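Local coordinates for insecticyanin-A (Manduca sexta, PDB 1Z24), which binds the bile pigment biliverdin IX gamma and, mixed with lipoprotein-bound carotenes, gives hornworms their green camouflage colour, at residues D2-G7 / P123-H128; V12-D17 / Q85-M90. One frame throughout, in Å; residues are numbered along the deposited sequence.

Interaction 1 (D2-G7 / P123-H128); sequences DIFYPG and PDKKAH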
ATOM      1  N   ASP A   2       9.294  16.496  -3.845  1.00 33.90           N
ATOM      2  CA  ASP A   2       8.898  15.525  -2.853  1.00 32.50           C
ATOM      3  C   ASP A   2       8.684  14.236  -3.549  1.00 28.84           C
ATOM      4  O   ASP A   2       8.467  14.241  -4.737  1.00 26.76           O
ATOM      5  CB  ASP A   2       7.581  15.857  -2.112  1.00 24.48           C
ATOM      6  CG  ASP A   2       7.763  17.024  -1.186  1.00 24.66           C
ATOM      7  OD1 ASP A   2       8.708  17.763  -1.153  1.00 29.52           O
ATOM      8  OD2 ASP A   2       6.767  17.189  -0.450  1.00 29.06           O
ATOM      9  N   ILE A   3       8.730  13.153  -2.800  1.00 28.34           N
ATOM     10  CA  ILE A   3       8.516  11.829  -3.365  1.00 30.09           C
ATOM     11  C   ILE A   3       7.019  11.467  -3.505  1.00 20.84           C
ATOM     12  O   ILE A   3       6.249  11.475  -2.549  1.00 31.69           O
ATOM     13  CB  ILE A   3       9.299  10.734  -2.624  1.00 43.88           C
ATOM     14  CG1 ILE A   3      10.781  11.006  -2.689  1.00 30.36           C
ATOM     15  CG2 ILE A   3       9.033   9.337  -3.187  1.00 31.89           C
ATOM     16  CD1 ILE A   3      11.385  10.751  -1.344  1.00 42.05           C
ATOM     17  N   PHE A   4       6.592  11.140  -4.717  1.00 27.43           N
ATOM     18  CA  PHE A   4       5.208  10.762  -4.964  1.00 23.07           C
ATOM     19  C   PHE A   4       5.144   9.359  -5.484  1.00 31.78           C
ATOM     20  O   PHE A   4       6.041   8.857  -6.138  1.00 31.12           O
ATOM     21  CB  PHE A   4       4.702  11.657  -6.130  1.00 24.16           C
ATOM     22  CG  PHE A   4       4.102  12.954  -5.685  1.00 28.76           C
ATOM     23  CD1 PHE A   4       4.931  14.053  -5.463  1.00 25.08           C
ATOM     24  CD2 PHE A   4       2.724  13.037  -5.473  1.00 25.96           C
ATOM     25  CE1 PHE A   4       4.363  15.258  -5.048  1.00 30.32           C
ATOM     26  CE2 PHE A   4       2.148  14.223  -5.061  1.00 29.27           C
ATOM     27  CZ  PHE A   4       2.979  15.325  -4.875  1.00 20.95           C
ATOM     28  N   TYR A   5       4.081   8.719  -5.196  1.00 25.13           N
ATOM     29  CA  TYR A   5       3.873   7.377  -5.670  1.00 25.30           C
ATOM     30  C   TYR A   5       2.432   7.365  -6.128  1.00 26.72           C
ATOM     31  O   TYR A   5       1.623   8.159  -5.650  1.00 24.83           O
ATOM     32  CB  TYR A   5       3.959   6.422  -4.548  1.00 20.68           C
ATOM     33  CG  TYR A   5       5.292   6.358  -3.931  1.00 26.01           C
ATOM     34  CD1 TYR A   5       6.273   5.555  -4.515  1.00 35.61           C
ATOM     35  CD2 TYR A   5       5.604   7.052  -2.760  1.00 40.48           C
ATOM     36  CE1 TYR A   5       7.548   5.419  -3.944  1.00 28.21           C
ATOM     37  CE2 TYR A   5       6.866   6.901  -2.163  1.00 42.92           C
ATOM     38  CZ  TYR A   5       7.831   6.067  -2.746  1.00 36.38           C
ATOM     39  OH  TYR A   5       9.082   5.894  -2.214  1.00 32.39           O
ATOM     40  N   PRO A   6       2.084   6.505  -7.045  1.00 25.42           N
ATOM     41  CA  PRO A   6       0.726   6.490  -7.530  1.00 22.58           C
ATOM     42  C   PRO A   6      -0.323   5.964  -6.607  1.00 24.59           C
ATOM     43  O   PRO A   6      -0.054   5.135  -5.767  1.00 27.73           O
ATOM     44  CB  PRO A   6       0.693   5.607  -8.758  1.00 25.47           C
ATOM     45  CG  PRO A   6       2.011   4.859  -8.779  1.00 36.62           C
ATOM     46  CD  PRO A   6       2.949   5.581  -7.795  1.00 28.29           C
ATOM     47  N   GLY A   7      -1.541   6.449  -6.774  1.00 24.14           N
ATOM     48  CA  GLY A   7      -2.632   5.955  -5.956  1.00 28.56           C
ATOM     49  C   GLY A   7      -2.836   6.643  -4.645  1.00 20.47           C
ATOM     50  O   GLY A   7      -2.185   7.638  -4.348  1.00 26.85           O
ATOM     51  N   PRO A 123      -5.641  14.289  -5.243  1.00 32.28           N
ATOM     52  CA  PRO A 123      -6.623  13.721  -6.142  1.00 29.96           C
ATOM     53  C   PRO A 123      -6.437  14.187  -7.545  1.00 23.26           C
ATOM     54  O   PRO A 123      -6.670  13.427  -8.473  1.00 26.70           O
ATOM     55  CB  PRO A 123      -7.976  14.138  -5.667  1.00 32.76           C
ATOM     56  CG  PRO A 123      -7.722  15.061  -4.484  1.00 26.94           C
ATOM     57  CD  PRO A 123      -6.224  15.287  -4.374  1.00 31.12           C
ATOM     58  N   ASP A 124      -6.009  15.430  -7.677  1.00 31.75           N
ATOM     59  CA  ASP A 124      -5.775  15.931  -9.009  1.00 34.01           C
ATOM     60  C   ASP A 124      -4.595  15.204  -9.654  1.00 52.93           C
ATOM     61  O   ASP A 124      -4.354  15.324 -10.834  1.00 41.47           O
ATOM     62  CB  ASP A 124      -5.443  17.420  -9.110  1.00 29.16           C
ATOM     63  CG  ASP A 124      -4.240  17.792  -8.284  1.00 55.97           C
ATOM     64  OD1 ASP A 124      -3.310  18.392  -8.771  1.00 81.79           O
ATOM     65  OD2 ASP A 124      -4.284  17.399  -7.011  1.00 65.77           O
ATOM     66  N   LYS A 125      -3.819  14.448  -8.915  1.00 42.14           N
ATOM     67  CA  LYS A 125      -2.724  13.782  -9.575  1.00 28.17           C
ATOM     68  C   LYS A 125      -2.878  12.305  -9.442  1.00 24.15           C
ATOM     69  O   LYS A 125      -2.108  11.593 -10.043  1.00 28.80           O
ATOM     70  CB  LYS A 125      -1.364  14.051  -8.958  1.00 26.39           C
ATOM     71  CG  LYS A 125      -0.925  15.493  -9.231  1.00 43.76           C
ATOM     72  CD  LYS A 125       0.340  15.943  -8.502  1.00100.00           C
ATOM     73  CE  LYS A 125       1.438  14.874  -8.504  1.00100.00           C
ATOM     74  NZ  LYS A 125       2.796  15.316  -8.902  1.00100.00           N
ATOM     75  N   LYS A 126      -3.872  11.871  -8.651  1.00 29.28           N
ATOM     76  CA  LYS A 126      -4.079  10.468  -8.399  1.00 29.77           C
ATOM     77  C   LYS A 126      -2.770   9.883  -7.893  1.00 28.92           C
ATOM     78  O   LYS A 126      -2.356   8.821  -8.276  1.00 25.04           O
ATOM     79  CB  LYS A 126      -4.655   9.622  -9.508  1.00 38.93           C
ATOM     80  CG  LYS A 126      -5.939  10.239 -10.083  1.00 36.22           C
ATOM     81  CD  LYS A 126      -7.120   9.300  -9.879  1.00 82.67           C
ATOM     82  CE  LYS A 126      -8.291   9.560 -10.820  1.00100.00           C
ATOM     83  NZ  LYS A 126      -9.357  10.378 -10.209  1.00100.00           N
ATOM     84  N   ALA A 127      -2.092  10.594  -7.027  1.00 25.92           N
ATOM     85  CA  ALA A 127      -0.839  10.109  -6.474  1.00 22.77           C
ATOM     86  C   ALA A 127      -0.658  10.735  -5.099  1.00 27.18           C
ATOM     87  O   ALA A 127      -1.332  11.719  -4.737  1.00 29.09           O
ATOM     88  CB  ALA A 127       0.313  10.473  -7.385  1.00 18.67           C
ATOM     89  N   HIS A 128       0.248  10.176  -4.309  1.00 25.00           N
ATOM     90  CA  HIS A 128       0.459  10.742  -2.994  1.00 27.74           C
ATOM     91  C   HIS A 128       1.926  10.935  -2.787  1.00 27.72           C
ATOM     92  O   HIS A 128       2.788  10.239  -3.372  1.00 22.68           O
ATOM     93  CB  HIS A 128      -0.118   9.826  -1.802  1.00 21.57           C
ATOM     94  CG  HIS A 128       0.409   8.426  -1.928  1.00 29.73           C
ATOM     95  ND1 HIS A 128      -0.075   7.545  -2.907  1.00 26.12           N
ATOM     96  CD2 HIS A 128       1.373   7.785  -1.226  1.00 27.62           C
ATOM     97  CE1 HIS A 128       0.613   6.419  -2.761  1.00 24.20           C
ATOM     98  NE2 HIS A 128       1.490   6.509  -1.767  1.00 23.86           N
TER
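CG of His128 stands between the backbone N and the carbonyl carbon (chi1 52°), and the imidazole lies beside the backbone of Pro6 and Gly7. CG of Phe4 is anti to its own carbonyl carbon (chi1 -89°), and one face of the ring meets the end of Lys125. The imidazole uses its edge. His128 ND1 donates to Gly7 O at 2.6 Å, with the oxygen close to the ring plane. The nitrogen stands well out of the plane of the Gly7 carbonyl group. Next to it, His128 CE1 is 3.3 Å from Pro6 O. On the same ring, His128 NE2 approaches Tyr5 CB at 3.7 Å.

Lys125 crosses Phe4 at about a right angle. Lys125 NZ lies 3.9 Å from the centroid of the Phe4 ring, almost on its normal, in a cation-pi contact. Lys125 CE reaches Phe4 CE2 over the same face. Ala127 CB meets Phe4 CD2 obliquely at 4.0 Å, and His122 meets the ring edge-to-face.

The backbones pair as well. Tyr5 and His128 form an antiparallel hydrogen-bonded pair: Tyr5 N to His128 O is 2.7 Å, and His128 N to Tyr5 O is 2.8 Å. Gly7 N adds a bond to Lys126 O. At the backbone angles of Gly7 a CB would press on the carbonyl oxygen of Pro6. Tyr5 and Pro6 also pack against Pro6 and Tyr5 of the second subunit.

Opposite His122 the chain fits two residues, Lys126 and Ala127, in a G1 beta bulge where strand 127-136 begins. The N-terminal strand 3-6 thus extends the antiparallel sheet of the lipocalin barrel.

Interaction 2 (V12-D17 / Q85-M90); sequences VKPVND and QGKYVM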
ATOM      1  N   VAL A  12      -1.983   2.244   6.991  1.00 27.99           N
ATOM      2  CA  VAL A  12      -0.893   2.315   7.951  1.00 30.71           C
ATOM      3  C   VAL A  12      -1.471   2.567   9.344  1.00 23.38           C
ATOM      4  O   VAL A  12      -2.471   3.241   9.515  1.00 26.62           O
ATOM      5  CB  VAL A  12       0.067   3.406   7.551  1.00 43.33           C
ATOM      6  CG1 VAL A  12      -0.760   4.577   7.275  1.00 35.18           C
ATOM      7  CG2 VAL A  12       0.733   3.816   8.826  1.00 48.79           C
ATOM      8  N   LYS A  13      -0.876   2.004  10.354  1.00 28.43           N
ATOM      9  CA  LYS A  13      -1.344   2.179  11.724  1.00 24.62           C
ATOM     10  C   LYS A  13      -0.171   2.636  12.551  1.00 30.61           C
ATOM     11  O   LYS A  13       0.839   1.972  12.561  1.00 29.26           O
ATOM     12  CB  LYS A  13      -1.821   0.836  12.267  1.00 23.66           C
ATOM     13  CG  LYS A  13      -2.221   0.902  13.721  1.00 31.16           C
ATOM     14  CD  LYS A  13      -2.404  -0.446  14.443  1.00 25.08           C
ATOM     15  CE  LYS A  13      -1.063  -0.990  14.940  1.00 32.54           C
ATOM     16  NZ  LYS A  13      -0.280  -0.113  15.857  1.00 28.59           N
ATOM     17  N   PRO A  14      -0.286   3.774  13.207  1.00 29.79           N
ATOM     18  CA  PRO A  14       0.768   4.330  14.007  1.00 21.56           C
ATOM     19  C   PRO A  14       0.962   3.579  15.306  1.00 34.13           C
ATOM     20  O   PRO A  14       0.246   2.644  15.594  1.00 24.96           O
ATOM     21  CB  PRO A  14       0.363   5.756  14.271  1.00 29.52           C
ATOM     22  CG  PRO A  14      -1.131   5.846  13.998  1.00 23.46           C
ATOM     23  CD  PRO A  14      -1.494   4.559  13.311  1.00 21.58           C
ATOM     24  N   VAL A  15       1.953   3.997  16.070  1.00 20.82           N
ATOM     25  CA  VAL A  15       2.264   3.364  17.321  1.00 26.09           C
ATOM     26  C   VAL A  15       1.107   3.318  18.327  1.00 25.16           C
ATOM     27  O   VAL A  15       0.314   4.252  18.454  1.00 28.32           O
ATOM     28  CB  VAL A  15       3.526   4.031  17.900  1.00 41.36           C
ATOM     29  CG1 VAL A  15       3.192   5.450  18.317  1.00 21.55           C
ATOM     30  CG2 VAL A  15       4.017   3.275  19.149  1.00 29.18           C
ATOM     31  N   ASN A  16       1.031   2.212  19.052  1.00 21.51           N
ATOM     32  CA  ASN A  16       0.010   2.029  20.068  1.00 22.89           C
ATOM     33  C   ASN A  16       0.429   2.524  21.474  1.00 32.22           C
ATOM     34  O   ASN A  16       1.619   2.579  21.855  1.00 29.08           O
ATOM     35  CB  ASN A  16      -0.278   0.519  20.233  1.00 17.88           C
ATOM     36  CG  ASN A  16      -1.148   0.046  19.133  1.00 31.34           C
ATOM     37  OD1 ASN A  16      -0.860  -0.888  18.424  1.00 27.10           O
ATOM     38  ND2 ASN A  16      -2.249   0.698  18.989  1.00 19.92           N
ATOM     39  N   ASP A  17      -0.563   2.855  22.284  1.00 27.93           N
ATOM     40  CA  ASP A  17      -0.248   3.282  23.634  1.00 15.53           C
ATOM     41  C   ASP A  17       0.642   4.470  23.686  1.00 34.62           C
ATOM     42  O   ASP A  17       1.534   4.543  24.506  1.00 25.03           O
ATOM     43  CB  ASP A  17       0.449   2.147  24.368  1.00 28.63           C
ATOM     44  CG  ASP A  17      -0.500   1.617  25.422  1.00 42.49           C
ATOM     45  OD1 ASP A  17      -0.688   0.420  25.630  1.00 51.30           O
ATOM     46  OD2 ASP A  17      -1.126   2.590  26.074  1.00 51.04           O
ATOM     47  N   GLN A  85      -3.457   5.887  19.837  1.00 24.42           N
ATOM     48  CA  GLN A  85      -2.339   5.732  18.886  1.00 18.39           C
ATOM     49  C   GLN A  85      -1.481   7.000  18.767  1.00 29.76           C
ATOM     50  O   GLN A  85      -1.886   8.109  19.187  1.00 24.41           O
ATOM     51  CB  GLN A  85      -2.787   5.223  17.520  1.00 27.76           C
ATOM     52  CG  GLN A  85      -3.327   3.768  17.498  1.00 38.72           C
ATOM     53  CD  GLN A  85      -4.195   3.655  16.271  1.00 51.24           C
ATOM     54  OE1 GLN A  85      -4.271   4.613  15.489  1.00 33.60           O
ATOM     55  NE2 GLN A  85      -4.836   2.539  16.065  1.00 33.01           N
ATOM     56  N   GLY A  86      -0.276   6.883  18.185  1.00 25.03           N
ATOM     57  CA  GLY A  86       0.580   8.076  18.082  1.00 20.40           C
ATOM     58  C   GLY A  86       0.359   8.903  16.844  1.00 22.04           C
ATOM     59  O   GLY A  86       0.908   8.669  15.734  1.00 27.68           O
ATOM     60  N   LYS A  87      -0.489   9.867  17.066  1.00 30.71           N
ATOM     61  CA  LYS A  87      -0.882  10.785  16.040  1.00 22.08           C
ATOM     62  C   LYS A  87      -1.182  12.102  16.722  1.00 28.01           C
ATOM     63  O   LYS A  87      -1.974  12.166  17.675  1.00 32.16           O
ATOM     64  CB  LYS A  87      -2.074  10.122  15.313  1.00 20.23           C
ATOM     65  CG  LYS A  87      -2.284  10.720  13.930  1.00 25.40           C
ATOM     66  CD  LYS A  87      -3.586  10.267  13.273  1.00 25.67           C
ATOM     67  CE  LYS A  87      -3.654   8.784  12.967  1.00 24.76           C
ATOM     68  NZ  LYS A  87      -4.916   8.458  12.247  1.00 27.62           N
ATOM     69  N   TYR A  88      -0.529  13.167  16.261  1.00 20.34           N
ATOM     70  CA  TYR A  88      -0.726  14.465  16.866  1.00 24.93           C
ATOM     71  C   TYR A  88      -0.872  15.592  15.858  1.00 30.33           C
ATOM     72  O   TYR A  88      -0.514  15.500  14.682  1.00 25.52           O
ATOM     73  CB  TYR A  88       0.358  14.698  17.972  1.00 21.78           C
ATOM     74  CG  TYR A  88       1.762  14.777  17.446  1.00 24.57           C
ATOM     75  CD1 TYR A  88       2.337  16.003  17.070  1.00 20.65           C
ATOM     76  CD2 TYR A  88       2.497  13.601  17.255  1.00 32.82           C
ATOM     77  CE1 TYR A  88       3.654  16.100  16.597  1.00 25.11           C
ATOM     78  CE2 TYR A  88       3.801  13.666  16.764  1.00 25.61           C
ATOM     79  CZ  TYR A  88       4.369  14.904  16.446  1.00 36.55           C
ATOM     80  OH  TYR A  88       5.646  14.913  15.941  1.00 28.97           O
ATOM     81  N   VAL A  89      -1.415  16.684  16.342  1.00 21.49           N
ATOM     82  CA  VAL A  89      -1.628  17.845  15.503  1.00 24.98           C
ATOM     83  C   VAL A  89      -0.868  19.035  16.044  1.00 26.21           C
ATOM     84  O   VAL A  89      -0.886  19.249  17.252  1.00 32.41           O
ATOM     85  CB  VAL A  89      -3.095  18.240  15.572  1.00 25.37           C
ATOM     86  CG1 VAL A  89      -3.387  19.446  14.630  1.00 16.05           C
ATOM     87  CG2 VAL A  89      -3.956  16.977  15.365  1.00 32.89           C
ATOM     88  N   MET A  90      -0.213  19.764  15.117  1.00 24.16           N
ATOM     89  CA  MET A  90       0.558  20.952  15.390  1.00 27.57           C
ATOM     90  C   MET A  90      -0.144  22.061  14.657  1.00 32.69           C
ATOM     91  O   MET A  90      -0.366  21.968  13.460  1.00 25.97           O
ATOM     92  CB  MET A  90       1.963  20.797  14.871  1.00 22.41           C
ATOM     93  CG  MET A  90       2.655  19.665  15.629  1.00 22.80           C
ATOM     94  SD  MET A  90       4.418  19.653  15.180  1.00 28.82           S
ATOM     95  CE  MET A  90       4.408  19.157  13.404  1.00 22.31           C
TER
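The Gln85 side chain lies against residues 13-16. Its CB is 3.4 Å from Val15 O. Its CG lies beside the backbone N (chi1 -67°) and meets Asn16 ND2 at 3.6 Å. These two side chains run side by side and point the same way. Beyond CG the chain is extended and crosses the Pro14 ring at about a right angle. Gln85 CD and OE1 both face Pro14 CD, with OE1 at 3.5 Å. At the tip, Gln85 NE2 is 3.9 Å from Lys13 CG. An alanine here would probably open a gap beside Pro14 CD and Lys13 CG and take from Asn16 ND2 the methylene it rests on.

One backbone bond joins the segments: Gly86 N donates to Val15 O at 2.7 Å. A CB on Gly86 would probably crowd Val15 CG1. Lys13 folds back on its own loop. Its NZ donates to Pro14 O at 2.8 Å and to Asn16 OD1. Lys87 CE lies 4.0 Å from Pro14 CG, while its NZ forms a salt bridge with Asp79.

Val15 and Gly86 both make backbone hydrogen bonds with Val105 of strand 97-108. The loop 12-17 leads to helix 20-23. The chain at Gln85 and Gly86 runs from helix 80-83 toward strand 88-94 of the barrel.

Interaction 1 and interaction 2 have centres about 23 Å apart, and their nearest atoms are about 9 Å apart. They do not touch, but both reach the same curled sheet. Along the chain the order is 2-7, 12-17, 85-90, 123-128, so interaction 2 falls between the two halves of interaction 1. The N-terminal region makes both contacts: first with strand 127-136, then beside strands 88-94 and 97-108. Between them, the Cys9-Cys119 disulfide ties it to strand 113-122. The N-terminal region is thus fixed to several barrel strands. The strand of interaction 2 also carries Met90, which touches the biliverdin in the pocket.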